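Local coordinates for protein cDNA FLJ56608, highly similar to Homo sapiens chloride channel, calcium activated, family member 1 (CLCA1), mRNA (PDB 6PYO) that may help mediate calcium-activated chloride conductance and regulate mucus secretion, and whose von Willebrand factor A domain, the part in this chain, binds calcium, at residues A[85-90]-A[109-114]. Numbering follows the deposited sequence.
Sequences TSICSG and IVLLTD. With CA (calcium ion), chain C.
Ile87 meets Leu111 and Thr113 through both branches of its side chain: chi1 of -73° sets CG2 anti to the backbone N, while a fully extended chi2 of 178° carries CD1 away from the helix. These residues join helix 87-99 to strand 108-113 in the core of a von Willebrand factor A domain, a Rossmann-like fold with helices packed around a mostly parallel sheet. Ile87 CG2 rests on Leu111 CD2 at 3.8 Å, and Ile87 CD1 reaches Thr113, lying 4.0 Å from OG1 and 4.2 Å from CG2. The isoleucine crosses both strand side chains at about a right angle. A beta-branched residue suits this place because one branch serves each neighbour; Leu147 and Leu150 of helix 145-152 pack against the same side chains.

Threonine suits position 113 because its hydroxyl can be hydrogen-bonded while its methyl packs against Ile87 CD1. Its chi1 of 177° turns OG1 anti to the backbone N, where Asp14 OD2 and the backbone N of Gly115 bind it, so this buried hydroxyl is satisfied.

Just before the helix and just after the strand lies the calcium site, a metal ion-dependent adhesion site (MIDAS) whose loop supplies Ser16 and Ser18. Thr85 OG1 binds the calcium directly, alongside those serines and two waters, consistent with the open form of such sites. Asp114 stays in the second shell, its OD1 4.0 Å from the metal; OD2 is held by Ser18 and by a salt bridge to Arg24, which fixes the carboxylate beside a metal ligand. After Thr85 the chain enters the helix, with Ser86 as its N-cap; Gly90 N donates to Ser86 O at 3.3 Å, while Ile87 N is bound by Asp117 OD2.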
# COMPACT_ATOMS: atom_id res chain seq x y z
N THR A 85 -9.20 9.62 -7.15
CA THR A 85 -8.37 8.43 -7.18
C THR A 85 -7.06 8.73 -7.90
O THR A 85 -7.08 9.18 -9.05
CB THR A 85 -9.07 7.29 -7.87
OG1 THR A 85 -10.31 7.01 -7.20
CG2 THR A 85 -8.18 6.03 -7.80
N SER A 86 -5.93 8.46 -7.23
CA SER A 86 -4.63 8.44 -7.91
C SER A 86 -3.74 7.38 -7.25
O SER A 86 -3.03 7.65 -6.28
CB SER A 86 -3.98 9.82 -7.91
OG SER A 86 -2.71 9.76 -8.53
N ILE A 87 -3.77 6.17 -7.80
CA ILE A 87 -2.86 5.12 -7.34
C ILE A 87 -1.43 5.63 -7.40
O ILE A 87 -0.63 5.43 -6.48
CB ILE A 87 -3.05 3.82 -8.14
CG1 ILE A 87 -4.38 3.20 -7.71
CG2 ILE A 87 -1.86 2.91 -7.91
CD1 ILE A 87 -4.75 1.94 -8.43
N CYS A 88 -1.09 6.33 -8.49
CA CYS A 88 0.29 6.74 -8.70
C CYS A 88 0.74 7.71 -7.64
O CYS A 88 1.89 7.64 -7.19
CB CYS A 88 0.48 7.32 -10.10
SG CYS A 88 0.57 6.00 -11.38
N SER A 89 -0.14 8.63 -7.20
CA SER A 89 0.23 9.50 -6.09
C SER A 89 0.56 8.70 -4.84
O SER A 89 1.46 9.07 -4.07
CB SER A 89 -0.90 10.49 -5.73
OG SER A 89 -1.39 11.15 -6.87
N GLY A 90 -0.24 7.66 -4.56
CA GLY A 90 0.00 6.85 -3.39
C GLY A 90 1.32 6.10 -3.47
O GLY A 90 2.06 6.03 -2.49
N ILE A 109 5.41 -2.83 -1.34
CA ILE A 109 4.17 -2.05 -1.22
C ILE A 109 3.01 -3.04 -1.15
O ILE A 109 2.96 -4.02 -1.91
CB ILE A 109 4.02 -1.08 -2.40
CG1 ILE A 109 4.84 0.19 -2.18
CG2 ILE A 109 2.56 -0.75 -2.58
CD1 ILE A 109 6.28 -0.03 -1.99
N VAL A 110 2.12 -2.86 -0.19
CA VAL A 110 0.85 -3.57 -0.14
C VAL A 110 -0.20 -2.55 -0.60
O VAL A 110 -0.55 -1.62 0.15
CB VAL A 110 0.54 -4.15 1.24
CG1 VAL A 110 -0.81 -4.85 1.24
CG2 VAL A 110 1.66 -5.16 1.67
N LEU A 111 -0.69 -2.70 -1.82
CA LEU A 111 -1.64 -1.78 -2.46
C LEU A 111 -3.04 -2.34 -2.31
O LEU A 111 -3.39 -3.35 -2.95
CB LEU A 111 -1.29 -1.59 -3.93
CG LEU A 111 -2.18 -0.63 -4.74
CD1 LEU A 111 -2.33 0.70 -3.99
CD2 LEU A 111 -1.55 -0.43 -6.10
N LEU A 112 -3.85 -1.72 -1.45
CA LEU A 112 -5.21 -2.17 -1.21
C LEU A 112 -6.12 -1.16 -1.93
O LEU A 112 -6.17 0.03 -1.57
CB LEU A 112 -5.52 -2.28 0.29
CG LEU A 112 -4.58 -3.19 1.12
CD1 LEU A 112 -4.99 -3.31 2.58
CD2 LEU A 112 -4.50 -4.58 0.55
N THR A 113 -6.80 -1.62 -2.98
CA THR A 113 -7.58 -0.66 -3.78
C THR A 113 -8.67 -1.40 -4.53
O THR A 113 -8.55 -2.60 -4.79
CB THR A 113 -6.70 0.09 -4.79
OG1 THR A 113 -7.47 0.97 -5.61
CG2 THR A 113 -6.02 -0.94 -5.71
N ASP A 114 -9.73 -0.65 -4.93
CA ASP A 114 -10.68 -1.21 -5.88
C ASP A 114 -10.14 -1.19 -7.31
O ASP A 114 -10.74 -1.80 -8.20
CB ASP A 114 -12.07 -0.53 -5.81
CG ASP A 114 -12.06 0.96 -6.11
OD1 ASP A 114 -11.22 1.50 -6.84
OD2 ASP A 114 -12.97 1.61 -5.57
CA CA C . -11.65 5.43 -6.62
O HOH W 1 -12.29 5.28 -8.93
O HOH W 2 -10.16 3.60 -6.51